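Local coordinates for FOG-3 protein (Caenorhabditis elegans, PDB 5TD6), which binds RNA and assembles into a polymer through its BTG/Tob domain to specify sperm fate in the nematode germline, and may act as a transcriptional corepressor, at residues M54-N59 / F91-H96. The protein carries 2 engineered substitutions. Sequence-based numbering, arbitrary orientation.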
ATOM      1  N   MET B  54       2.420 -15.579  16.505  1.00 51.36           N
ATOM      2  CA  MET B  54       1.518 -15.204  17.577  1.00 50.00           C
ATOM      3  C   MET B  54       2.074 -14.041  18.376  1.00 44.26           C
ATOM      4  O   MET B  54       1.336 -13.132  18.748  1.00 45.32           O
ATOM      5  CB  MET B  54       1.248 -16.405  18.486  1.00 64.53           C
ATOM      6  CG  MET B  54       0.476 -17.509  17.788  1.00 73.29           C
ATOM      7  SD  MET B  54      -1.094 -16.888  17.144  1.00 95.00           S
ATOM      8  CE  MET B  54      -1.868 -16.355  18.671  1.00 86.49           C
ATOM      9  N   LYS B  55       3.373 -14.068  18.648  1.00 39.48           N
ATOM     10  CA  LYS B  55       3.986 -12.984  19.407  1.00 45.88           C
ATOM     11  C   LYS B  55       3.883 -11.648  18.688  1.00 46.84           C
ATOM     12  O   LYS B  55       3.917 -10.598  19.324  1.00 43.97           O
ATOM     13  CB  LYS B  55       5.460 -13.280  19.697  1.00 61.93           C
ATOM     14  CG  LYS B  55       5.824 -13.042  21.165  1.00 82.30           C
ATOM     15  CD  LYS B  55       7.069 -12.169  21.338  1.00 88.42           C
ATOM     16  CE  LYS B  55       7.220 -11.747  22.802  1.00 95.23           C
ATOM     17  NZ  LYS B  55       8.011 -10.496  22.978  1.00 97.92           N
ATOM     18  N   ARG B  56       3.758 -11.684  17.362  1.00 43.57           N
ATOM     19  CA  ARG B  56       3.790 -10.458  16.570  1.00 46.16           C
ATOM     20  C   ARG B  56       2.415  -9.865  16.327  1.00 46.06           C
ATOM     21  O   ARG B  56       2.291  -8.666  16.064  1.00 43.67           O
ATOM     22  CB  ARG B  56       4.492 -10.720  15.231  1.00 37.62           C
ATOM     23  CG  ARG B  56       6.009 -10.858  15.377  1.00 40.14           C
ATOM     24  CD  ARG B  56       6.720 -10.907  14.017  1.00 40.63           C
ATOM     25  NE  ARG B  56       6.186 -11.953  13.152  1.00 38.12           N
ATOM     26  CZ  ARG B  56       6.779 -13.124  12.955  1.00 43.41           C
ATOM     27  NH1 ARG B  56       7.927 -13.396  13.574  1.00 41.91           N
ATOM     28  NH2 ARG B  56       6.233 -14.017  12.141  1.00 40.21           N
ATOM     29  N   MET B  57       1.383 -10.699  16.418  1.00 45.27           N
ATOM     30  CA  MET B  57       0.035 -10.261  16.091  1.00 39.83           C
ATOM     31  C   MET B  57      -0.376  -9.056  16.927  1.00 43.19           C
ATOM     32  O   MET B  57       0.015  -8.925  18.087  1.00 44.00           O
ATOM     33  CB  MET B  57      -0.967 -11.401  16.298  1.00 37.47           C
ATOM     34  CG  MET B  57      -1.407 -11.604  17.733  1.00 47.05           C
ATOM     35  SD  MET B  57      -2.517 -13.018  17.906  1.00 78.63           S
ATOM     36  CE  MET B  57      -3.755 -12.339  19.015  1.00 61.33           C
ATOM     37  N   ILE B  58      -1.140  -8.160  16.319  1.00 39.17           N
ATOM     38  CA  ILE B  58      -1.642  -7.016  17.067  0.53 43.02           C
ATOM     39  C   ILE B  58      -3.150  -6.933  16.943  1.00 41.52           C
ATOM     40  O   ILE B  58      -3.751  -7.501  16.032  1.00 43.86           O
ATOM     41  CB  ILE B  58      -1.018  -5.678  16.612  0.53 41.54           C
ATOM     42  CG1 ILE B  58      -1.354  -5.385  15.150  0.53 39.87           C
ATOM     43  CG2 ILE B  58       0.488  -5.668  16.863  0.53 42.08           C
ATOM     44  CD1 ILE B  58      -0.667  -4.152  14.613  0.53 38.21           C
ATOM     45  N   ASN B  59      -3.754  -6.265  17.920  1.00 45.03           N
ATOM     46  CA  ASN B  59      -5.206  -6.122  18.056  1.00 42.31           C
ATOM     47  C   ASN B  59      -5.557  -4.635  18.101  1.00 45.43           C
ATOM     48  O   ASN B  59      -5.037  -3.899  18.944  1.00 44.97           O
ATOM     49  CB  ASN B  59      -5.673  -6.847  19.320  1.00 47.27           C
ATOM     50  CG  ASN B  59      -7.189  -6.846  19.496  1.00 46.55           C
ATOM     51  OD1 ASN B  59      -7.841  -5.793  19.535  1.00 43.50           O
ATOM     52  ND2 ASN B  59      -7.753  -8.041  19.614  1.00 41.12           N
ATOM     53  N   PHE B  91      -1.803  -9.672  11.494  1.00 35.61           N
ATOM     54  CA  PHE B  91      -0.572 -10.451  11.563  1.00 38.04           C
ATOM     55  C   PHE B  91       0.407  -9.930  10.523  1.00 39.40           C
ATOM     56  O   PHE B  91       0.007  -9.554   9.415  1.00 38.32           O
ATOM     57  CB  PHE B  91      -0.831 -11.945  11.294  1.00 37.80           C
ATOM     58  CG  PHE B  91      -1.689 -12.629  12.331  1.00 44.37           C
ATOM     59  CD1 PHE B  91      -3.068 -12.473  12.333  1.00 43.80           C
ATOM     60  CD2 PHE B  91      -1.118 -13.451  13.286  1.00 52.14           C
ATOM     61  CE1 PHE B  91      -3.853 -13.112  13.278  1.00 46.89           C
ATOM     62  CE2 PHE B  91      -1.900 -14.090  14.239  1.00 49.42           C
ATOM     63  CZ  PHE B  91      -3.270 -13.917  14.235  1.00 45.75           C
ATOM     64  N   ALA B  92       1.682  -9.917  10.879  1.00 39.39           N
ATOM     65  CA  ALA B  92       2.742  -9.604   9.939  1.00 30.10           C
ATOM     66  C   ALA B  92       3.834 -10.652  10.087  1.00 35.25           C
ATOM     67  O   ALA B  92       4.462 -10.768  11.140  1.00 38.09           O
ATOM     68  CB  ALA B  92       3.283  -8.202  10.173  1.00 34.28           C
ATOM     69  N   ASN B  93       4.015 -11.437   9.026  1.00 37.94           N
ATOM     70  CA  ASN B  93       5.056 -12.443   8.905  1.00 35.03           C
ATOM     71  C   ASN B  93       5.942 -12.130   7.694  1.00 35.57           C
ATOM     72  O   ASN B  93       5.510 -11.414   6.784  1.00 33.05           O
ATOM     73  CB  ASN B  93       4.446 -13.834   8.719  1.00 31.20           C
ATOM     74  CG  ASN B  93       3.641 -14.301   9.918  1.00 40.48           C
ATOM     75  OD1 ASN B  93       3.866 -13.865  11.049  1.00 39.05           O
ATOM     76  ND2 ASN B  93       2.705 -15.221   9.672  1.00 36.65           N
ATOM     77  N   PRO B  94       7.160 -12.695   7.651  1.00 30.77           N
ATOM     78  CA  PRO B  94       7.946 -12.605   6.414  1.00 29.82           C
ATOM     79  C   PRO B  94       7.101 -13.006   5.194  1.00 29.18           C
ATOM     80  O   PRO B  94       6.539 -14.095   5.161  1.00 32.29           O
ATOM     81  CB  PRO B  94       9.097 -13.580   6.658  1.00 29.43           C
ATOM     82  CG  PRO B  94       9.290 -13.549   8.161  1.00 31.64           C
ATOM     83  CD  PRO B  94       7.898 -13.392   8.731  1.00 32.88           C
ATOM     84  N   GLY B  95       6.966 -12.097   4.237  1.00 34.52           N
ATOM     85  CA  GLY B  95       6.241 -12.392   3.012  1.00 27.95           C
ATOM     86  C   GLY B  95       4.730 -12.284   3.109  1.00 33.10           C
ATOM     87  O   GLY B  95       4.036 -12.480   2.113  1.00 34.07           O
ATOM     88  N   HIS B  96       4.203 -11.950   4.289  1.00 27.36           N
ATOM     89  CA  HIS B  96       2.771 -12.156   4.511  1.00 36.08           C
ATOM     90  C   HIS B  96       2.176 -11.314   5.627  1.00 31.85           C
ATOM     91  O   HIS B  96       2.427 -11.546   6.811  1.00 38.26           O
ATOM     92  CB  HIS B  96       2.495 -13.627   4.816  1.00 39.57           C
ATOM     93  CG  HIS B  96       1.056 -14.012   4.669  1.00 35.51           C
ATOM     94  ND1 HIS B  96       0.516 -15.125   5.277  1.00 36.34           N
ATOM     95  CD2 HIS B  96       0.042 -13.425   3.991  1.00 30.63           C
ATOM     96  CE1 HIS B  96      -0.762 -15.223   4.957  1.00 36.94           C
ATOM     97  NE2 HIS B  96      -1.077 -14.199   4.183  1.00 32.34           N
TER
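F91, within strand 89-93, offers a ring that meets two methionines in different ways. M57 CB lies over one face, 3.9 Å from the ring centroid in a CH-pi contact, and its chi1 of 81° holds CG between backbone N and carbonyl carbon, bringing SD obliquely to within 3.9 Å of F91 CZ. M54, bent at chi2 and chi3, instead sets SD at the ring edge, 4.1 Å from F91 CE2. Flexible, polarisable thioethers suit such Met-aromatic contacts, while F98 and R100 also meet the ring. The small side chain of A92 touches L8 and F40, and the backbone carbonyl does the binding: A92 O accepts R56 NE at 2.9 Å, in the carbonyl plane. N93 follows with its amide nearly perpendicular to the guanidinium, and N93 OD1 receives R56 NH2 at 2.6 Å in a nearly straight hydrogen bond (165°), although the donor stands above the amide plane. E53 takes N93 ND2, which fixes the amide's orientation. Arginine suits this buried spot because its spread N-H groups also reach T43 and N51. P94 CD packs 3.8 Å from R56 NH2, and G95, with positive phi, completes the type II turn from N93 to H96. The contact joins the end of helix 53-56 and M57 to the end of strand 89-93, just before the two-residue beta-hairpin turn in the antiparallel sheet of the BTG/Tob domain.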